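Local coordinates for protein V-type ATP synthase alpha chain (Thermoplasma volcanium, PDB 4O1S) that forms an intein splicing domain of the Hint (Hedgehog/intein) family, a mostly beta-strand module carried within the alpha chain of a V-type ATP synthase, at residues G86-F98 against N157-N169. Numbering follows the deposited sequence.
Sequences GRSVSVTPVHKLF and NFIGGEGLLVLHN
Arg87 and Gly163 close one end of this contact: Arg87 NE gives its N-H to Gly163 O at 2.7 Å, with the oxygen at the edge of the guanidinium and the donor on a carbonyl lone pair. Water 1 joins the same edge, accepting from NH2 and returning a weak bond to Gly163 O, while NH1 forms a salt bridge with Asp132. Alongside, Ser88 N bonds to Glu162 O at 3.0 Å, and a weak return bond of 2.9 Å runs from Glu162 N to Ser88 O, a single antiparallel bridge that docks strand 88-91 on the type II turn 161-164. Inward the contact becomes apolar. Val89 CG1 meets Leu165 CD1 at 3.5 Å and its CG2 faces the tip of Leu167, whose CD2 branch packs beside Leu97 CD1. At the far end His168 N bonds to Lys96 O at 3.0 Å, the donor tilted from the carbonyl plane. CG of His168 is turned away from its own N (chi1 -172°), setting the imidazole beside the Lys96 chain, with Lys96 CD at the edge of the ring. Phe98 CZ rests on His168 CB at 3.6 Å, and the two rings stand at 57° to each other. Water 2 links Phe98 N to Val166 O. His95 CE1 touches Leu167 CB at 3.7 Å, the two side chains crossing at about a right angle, and also meets Asn169; the His95 ring runs nearly parallel to the Asn169 amide, the planes 13° apart. The type I turn Thr92-His95 places the His95 backbone, and a weak bond from Lys96 N to His95 ND1 helps hold its ring; Asn169 ND2 has a weak bond to Asp148. Thr92-Pro93-Val94-His95 matches the TxxH signature of inteins, and His168-Asn169 their closing His-Asn pair; bringing the two together is characteristic of the Hint fold.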
ATOM      1  N   GLY A  86       7.750   4.049 -14.626  1.00 26.78           N
ATOM      2  CA  GLY A  86       7.694   2.592 -14.511  1.00 18.44           C
ATOM      3  C   GLY A  86       7.248   2.083 -13.160  1.00 23.45           C
ATOM      4  O   GLY A  86       7.552   0.972 -12.784  1.00 29.31           O
ATOM      5  N   ARG A  87       6.533   2.913 -12.416  1.00 28.46           N
ATOM      6  CA  ARG A  87       6.029   2.506 -11.120  1.00 24.00           C
ATOM      7  C   ARG A  87       4.587   2.050 -11.248  1.00 25.06           C
ATOM      8  O   ARG A  87       3.833   2.576 -12.076  1.00 28.51           O
ATOM      9  CB  ARG A  87       6.102   3.667 -10.139  1.00 31.02           C
ATOM     10  CG  ARG A  87       7.503   4.147  -9.895  1.00 35.66           C
ATOM     11  CD  ARG A  87       7.530   5.206  -8.834  1.00 33.17           C
ATOM     12  NE  ARG A  87       8.891   5.384  -8.379  1.00 30.19           N
ATOM     13  CZ  ARG A  87       9.780   6.144  -9.002  1.00 30.11           C
ATOM     14  NH1 ARG A  87       9.441   6.823 -10.094  1.00 33.67           N
ATOM     15  NH2 ARG A  87      11.006   6.228  -8.523  1.00 22.48           N
ATOM     16  N   SER A  88       4.199   1.075 -10.431  1.00 24.56           N
ATOM     17  CA  SER A  88       2.847   0.529 -10.506  1.00 28.32           C
ATOM     18  C   SER A  88       2.310   0.007  -9.176  1.00 32.67           C
ATOM     19  O   SER A  88       3.061  -0.464  -8.308  1.00 38.27           O
ATOM     20  CB  SER A  88       2.766  -0.565 -11.561  1.00 27.90           C
ATOM     21  OG  SER A  88       3.425  -1.724 -11.100  1.00 38.51           O
ATOM     22  N   VAL A  89       0.998   0.112  -9.025  1.00 26.77           N
ATOM     23  CA  VAL A  89       0.310  -0.553  -7.934  1.00 27.33           C
ATOM     24  C   VAL A  89      -1.164  -0.714  -8.343  1.00 32.91           C
ATOM     25  O   VAL A  89      -1.722   0.126  -9.055  1.00 40.11           O
ATOM     26  CB  VAL A  89       0.483   0.223  -6.621  1.00 24.66           C
ATOM     27  CG1 VAL A  89      -0.216   1.578  -6.707  1.00 25.33           C
ATOM     28  CG2 VAL A  89      -0.012  -0.596  -5.424  1.00 19.31           C
ATOM     29  N   SER A  90      -1.772  -1.830  -7.961  1.00 29.85           N
ATOM     30  CA  SER A  90      -3.202  -2.023  -8.181  1.00 32.27           C
ATOM     31  C   SER A  90      -3.846  -1.907  -6.810  1.00 32.78           C
ATOM     32  O   SER A  90      -3.433  -2.570  -5.842  1.00 34.69           O
ATOM     33  CB  SER A  90      -3.516  -3.386  -8.824  1.00 29.62           C
ATOM     34  OG  SER A  90      -2.909  -3.540 -10.103  1.00 25.83           O
ATOM     35  N   VAL A  91      -4.826  -1.025  -6.697  1.00 27.43           N
ATOM     36  CA  VAL A  91      -5.460  -0.822  -5.406  1.00 23.54           C
ATOM     37  C   VAL A  91      -6.966  -0.719  -5.539  1.00 26.47           C
ATOM     38  O   VAL A  91      -7.544  -0.618  -6.623  1.00 28.43           O
ATOM     39  CB  VAL A  91      -4.929   0.431  -4.670  1.00 20.33           C
ATOM     40  CG1 VAL A  91      -3.418   0.321  -4.427  1.00 20.26           C
ATOM     41  CG2 VAL A  91      -5.253   1.682  -5.472  1.00 17.89           C
ATOM     42  N   THR A  92      -7.579  -0.759  -4.383  1.00 31.69           N
ATOM     43  CA  THR A  92      -8.993  -0.587  -4.217  1.00 36.78           C
ATOM     44  C   THR A  92      -9.343   0.861  -4.608  1.00 37.75           C
ATOM     45  O   THR A  92      -8.532   1.761  -4.414  1.00 36.36           O
ATOM     46  CB  THR A  92      -9.246  -0.864  -2.724  1.00 35.48           C
ATOM     47  OG1 THR A  92      -9.907  -2.131  -2.570  1.00 32.15           O
ATOM     48  CG2 THR A  92      -9.990   0.240  -2.080  1.00 25.18           C
ATOM     49  N   PRO A  93     -10.537   1.093  -5.188  1.00 34.56           N
ATOM     50  CA  PRO A  93     -10.930   2.446  -5.620  1.00 29.00           C
ATOM     51  C   PRO A  93     -10.886   3.505  -4.530  1.00 32.39           C
ATOM     52  O   PRO A  93     -10.569   4.655  -4.871  1.00 37.14           O
ATOM     53  CB  PRO A  93     -12.363   2.264  -6.104  1.00 13.80           C
ATOM     54  CG  PRO A  93     -12.410   0.885  -6.577  1.00 18.82           C
ATOM     55  CD  PRO A  93     -11.477   0.075  -5.683  1.00 29.29           C
ATOM     56  N   VAL A  94     -11.189   3.141  -3.275  1.00 29.68           N
ATOM     57  CA  VAL A  94     -11.186   4.112  -2.167  1.00 28.52           C
ATOM     58  C   VAL A  94      -9.800   4.365  -1.553  1.00 36.05           C
ATOM     59  O   VAL A  94      -9.636   5.301  -0.767  1.00 41.62           O
ATOM     60  CB  VAL A  94     -12.208   3.777  -1.039  1.00 26.01           C
ATOM     61  CG1 VAL A  94     -13.617   3.887  -1.539  1.00 14.39           C
ATOM     62  CG2 VAL A  94     -11.979   2.403  -0.467  1.00 20.11           C
ATOM     63  N   HIS A  95      -8.818   3.538  -1.915  1.00 31.53           N
ATOM     64  CA  HIS A  95      -7.436   3.754  -1.497  1.00 24.64           C
ATOM     65  C   HIS A  95      -6.924   5.092  -2.001  1.00 30.13           C
ATOM     66  O   HIS A  95      -7.326   5.551  -3.074  1.00 32.88           O
ATOM     67  CB  HIS A  95      -6.532   2.647  -2.022  1.00 23.27           C
ATOM     68  CG  HIS A  95      -5.405   2.322  -1.107  1.00 29.74           C
ATOM     69  ND1 HIS A  95      -4.776   3.283  -0.346  1.00 39.49           N
ATOM     70  CD2 HIS A  95      -4.819   1.144  -0.789  1.00 33.00           C
ATOM     71  CE1 HIS A  95      -3.837   2.712   0.386  1.00 40.67           C
ATOM     72  NE2 HIS A  95      -3.840   1.415   0.136  1.00 33.97           N
ATOM     73  N   LYS A  96      -6.029   5.709  -1.225  1.00 32.35           N
ATOM     74  CA  LYS A  96      -5.539   7.066  -1.517  1.00 29.63           C
ATOM     75  C   LYS A  96      -4.075   7.146  -1.886  1.00 32.45           C
ATOM     76  O   LYS A  96      -3.228   6.427  -1.330  1.00 31.86           O
ATOM     77  CB  LYS A  96      -5.797   8.015  -0.349  1.00 25.98           C
ATOM     78  CG  LYS A  96      -7.232   8.442  -0.269  1.00 29.94           C
ATOM     79  CD  LYS A  96      -7.582   9.028   1.074  1.00 31.45           C
ATOM     80  CE  LYS A  96      -8.994   9.592   1.014  1.00 38.38           C
ATOM     81  NZ  LYS A  96      -9.342  10.362   2.224  1.00 47.85           N
ATOM     82  N   LEU A  97      -3.790   8.028  -2.839  1.00 31.11           N
ATOM     83  CA  LEU A  97      -2.420   8.331  -3.220  1.00 26.04           C
ATOM     84  C   LEU A  97      -2.198   9.791  -2.865  1.00 30.96           C
ATOM     85  O   LEU A  97      -3.148  10.516  -2.551  1.00 31.75           O
ATOM     86  CB  LEU A  97      -2.198   8.104  -4.716  1.00 27.84           C
ATOM     87  CG  LEU A  97      -2.302   6.727  -5.418  1.00 30.03           C
ATOM     88  CD1 LEU A  97      -1.196   5.811  -5.023  1.00 29.21           C
ATOM     89  CD2 LEU A  97      -3.651   6.019  -5.205  1.00 26.22           C
ATOM     90  N   PHE A  98      -0.947  10.223  -2.902  1.00 31.00           N
ATOM     91  CA  PHE A  98      -0.625  11.619  -2.649  1.00 24.18           C
ATOM     92  C   PHE A  98      -0.258  12.300  -3.950  1.00 26.10           C
ATOM     93  O   PHE A  98       0.579  11.792  -4.714  1.00 29.90           O
ATOM     94  CB  PHE A  98       0.540  11.714  -1.670  1.00 26.33           C
ATOM     95  CG  PHE A  98       0.170  11.349  -0.278  1.00 25.40           C
ATOM     96  CD1 PHE A  98      -0.563  12.244   0.511  1.00 30.07           C
ATOM     97  CD2 PHE A  98       0.519  10.104   0.240  1.00 24.11           C
ATOM     98  CE1 PHE A  98      -0.936  11.912   1.807  1.00 30.91           C
ATOM     99  CE2 PHE A  98       0.161   9.746   1.538  1.00 24.68           C
ATOM    100  CZ  PHE A  98      -0.572  10.648   2.327  1.00 31.66           C
ATOM    101  N   ASN A 157       1.732   6.535   6.360  1.00 90.74           N
ATOM    102  CA  ASN A 157       1.933   6.137   4.986  1.00 68.12           C
ATOM    103  C   ASN A 157       2.510   4.757   4.924  1.00 66.33           C
ATOM    104  O   ASN A 157       2.840   4.157   5.929  1.00 76.06           O
ATOM    105  CB  ASN A 157       2.869   7.105   4.309  1.00 55.66           C
ATOM    106  CG  ASN A 157       2.352   8.504   4.379  1.00 72.81           C
ATOM    107  OD1 ASN A 157       1.137   8.716   4.471  1.00 78.15           O
ATOM    108  ND2 ASN A 157       3.257   9.481   4.363  1.00 79.22           N
ATOM    109  N   PHE A 158       2.667   4.272   3.715  1.00 58.36           N
ATOM    110  CA  PHE A 158       2.911   2.882   3.498  1.00 43.84           C
ATOM    111  C   PHE A 158       3.648   2.860   2.170  1.00 39.14           C
ATOM    112  O   PHE A 158       3.162   3.419   1.182  1.00 41.09           O
ATOM    113  CB  PHE A 158       1.539   2.197   3.442  1.00 48.95           C
ATOM    114  CG  PHE A 158       1.533   0.879   2.747  1.00 54.04           C
ATOM    115  CD1 PHE A 158       2.015  -0.236   3.364  1.00 54.37           C
ATOM    116  CD2 PHE A 158       1.045   0.762   1.471  1.00 57.60           C
ATOM    117  CE1 PHE A 158       2.014  -1.438   2.720  1.00 54.49           C
ATOM    118  CE2 PHE A 158       1.050  -0.448   0.824  1.00 57.12           C
ATOM    119  CZ  PHE A 158       1.525  -1.542   1.449  1.00 53.53           C
ATOM    120  N   ILE A 159       4.851   2.287   2.160  1.00 34.71           N
ATOM    121  CA  ILE A 159       5.613   2.136   0.917  1.00 30.74           C
ATOM    122  C   ILE A 159       5.330   0.768   0.340  1.00 31.55           C
ATOM    123  O   ILE A 159       5.575  -0.265   0.991  1.00 31.56           O
ATOM    124  CB  ILE A 159       7.165   2.160   1.108  1.00 35.43           C
ATOM    125  CG1 ILE A 159       7.661   3.307   2.005  1.00 21.35           C
ATOM    126  CG2 ILE A 159       7.884   2.113  -0.267  1.00 26.17           C
ATOM    127  CD1 ILE A 159       7.301   4.663   1.547  1.00 20.64           C
ATOM    128  N   GLY A 160       4.850   0.747  -0.891  1.00 29.39           N
ATOM    129  CA  GLY A 160       4.587  -0.516  -1.544  1.00 32.95           C
ATOM    130  C   GLY A 160       4.424  -0.356  -3.039  1.00 37.63           C
ATOM    131  O   GLY A 160       4.469   0.757  -3.575  1.00 38.02           O
ATOM    132  N   GLY A 161       4.229  -1.475  -3.719  1.00 40.08           N
ATOM    133  CA  GLY A 161       4.127  -1.444  -5.161  1.00 46.62           C
ATOM    134  C   GLY A 161       5.485  -1.445  -5.832  1.00 45.56           C
ATOM    135  O   GLY A 161       6.538  -1.322  -5.197  1.00 48.74           O
ATOM    136  N   GLU A 162       5.456  -1.611  -7.140  1.00 39.75           N
ATOM    137  CA  GLU A 162       6.651  -1.480  -7.933  1.00 41.41           C
ATOM    138  C   GLU A 162       7.122  -0.025  -7.933  1.00 38.99           C
ATOM    139  O   GLU A 162       6.467   0.834  -8.516  1.00 41.80           O
ATOM    140  CB  GLU A 162       6.335  -1.914  -9.358  1.00 51.87           C
ATOM    141  CG  GLU A 162       6.315  -3.401  -9.525  1.00 61.66           C
ATOM    142  CD  GLU A 162       7.712  -3.959  -9.481  1.00 75.99           C
ATOM    143  OE1 GLU A 162       8.664  -3.202  -9.820  1.00 69.61           O
ATOM    144  OE2 GLU A 162       7.854  -5.140  -9.093  1.00 86.06           O
ATOM    145  N   GLY A 163       8.244   0.267  -7.280  1.00 32.64           N
ATOM    146  CA  GLY A 163       8.832   1.592  -7.395  1.00 27.35           C
ATOM    147  C   GLY A 163       8.547   2.461  -6.190  1.00 32.26           C
ATOM    148  O   GLY A 163       8.563   3.687  -6.285  1.00 32.51           O
ATOM    149  N   LEU A 164       8.274   1.811  -5.060  1.00 33.29           N
ATOM    150  CA  LEU A 164       8.122   2.484  -3.781  1.00 33.66           C
ATOM    151  C   LEU A 164       7.092   3.611  -3.817  1.00 37.83           C
ATOM    152  O   LEU A 164       7.390   4.766  -3.470  1.00 37.38           O
ATOM    153  CB  LEU A 164       9.468   3.023  -3.290  1.00 30.01           C
ATOM    154  CG  LEU A 164      10.700   2.127  -3.390  1.00 32.67           C
ATOM    155  CD1 LEU A 164      11.876   2.846  -2.809  1.00 39.61           C
ATOM    156  CD2 LEU A 164      10.520   0.839  -2.657  1.00 35.84           C
ATOM    157  N   LEU A 165       5.880   3.284  -4.245  1.00 36.97           N
ATOM    158  CA  LEU A 165       4.799   4.250  -4.151  1.00 32.77           C
ATOM    159  C   LEU A 165       4.376   4.409  -2.689  1.00 35.40           C
ATOM    160  O   LEU A 165       4.590   3.509  -1.838  1.00 30.80           O
ATOM    161  CB  LEU A 165       3.621   3.822  -5.010  1.00 28.73           C
ATOM    162  CG  LEU A 165       3.964   3.729  -6.495  1.00 36.33           C
ATOM    163  CD1 LEU A 165       2.955   2.850  -7.229  1.00 38.11           C
ATOM    164  CD2 LEU A 165       4.012   5.125  -7.118  1.00 31.94           C
ATOM    165  N   VAL A 166       3.794   5.573  -2.405  1.00 22.39           N
ATOM    166  CA  VAL A 166       3.454   5.936  -1.053  1.00 22.19           C
ATOM    167  C   VAL A 166       1.951   5.899  -0.943  1.00 28.78           C
ATOM    168  O   VAL A 166       1.242   6.658  -1.638  1.00 27.22           O
ATOM    169  CB  VAL A 166       3.977   7.353  -0.690  1.00 31.88           C
ATOM    170  CG1 VAL A 166       3.648   7.681   0.781  1.00 24.29           C
ATOM    171  CG2 VAL A 166       5.480   7.461  -0.966  1.00 21.87           C
ATOM    172  N   LEU A 167       1.462   5.028  -0.062  1.00 36.71           N
ATOM    173  CA  LEU A 167       0.033   4.737  -0.015  1.00 40.81           C
ATOM    174  C   LEU A 167      -0.563   5.181   1.296  1.00 38.77           C
ATOM    175  O   LEU A 167      -0.093   4.793   2.367  1.00 43.61           O
ATOM    176  CB  LEU A 167      -0.203   3.253  -0.267  1.00 44.70           C
ATOM    177  CG  LEU A 167       0.387   2.875  -1.630  1.00 53.52           C
ATOM    178  CD1 LEU A 167       0.636   1.395  -1.836  1.00 48.86           C
ATOM    179  CD2 LEU A 167      -0.537   3.404  -2.696  1.00 58.19           C
ATOM    180  N   HIS A 168      -1.584   6.025   1.206  1.00 37.89           N
ATOM    181  CA  HIS A 168      -2.285   6.483   2.401  1.00 44.94           C
ATOM    182  C   HIS A 168      -3.389   5.527   2.854  1.00 51.31           C
ATOM    183  O   HIS A 168      -4.574   5.721   2.539  1.00 51.80           O
ATOM    184  CB  HIS A 168      -2.880   7.863   2.198  1.00 39.45           C
ATOM    185  CG  HIS A 168      -3.445   8.437   3.447  1.00 47.42           C
ATOM    186  ND1 HIS A 168      -4.738   8.910   3.535  1.00 59.93           N
ATOM    187  CD2 HIS A 168      -2.912   8.582   4.683  1.00 57.13           C
ATOM    188  CE1 HIS A 168      -4.966   9.343   4.759  1.00 66.88           C
ATOM    189  NE2 HIS A 168      -3.869   9.158   5.480  1.00 65.46           N
ATOM    190  N   ASN A 169      -2.994   4.512   3.613  1.00 52.70           N
ATOM    191  CA  ASN A 169      -3.925   3.483   4.052  1.00 59.97           C
ATOM    192  C   ASN A 169      -4.497   3.838   5.429  1.00 66.36           C
ATOM    193  O   ASN A 169      -5.373   3.134   5.948  1.00 55.76           O
ATOM    194  CB  ASN A 169      -3.189   2.163   4.161  1.00 53.33           C
ATOM    195  CG  ASN A 169      -2.210   2.172   5.307  1.00 55.34           C
ATOM    196  OD1 ASN A 169      -1.772   3.245   5.756  1.00 60.76           O
ATOM    197  ND2 ASN A 169      -1.871   0.989   5.808  1.00 51.63           N
TER
HETATM  198  O   HOH W   1      11.775   4.342  -6.433  1.00 20.51           O
HETATM  199  O   HOH W   2       1.335   8.568  -3.710  1.00 38.86           O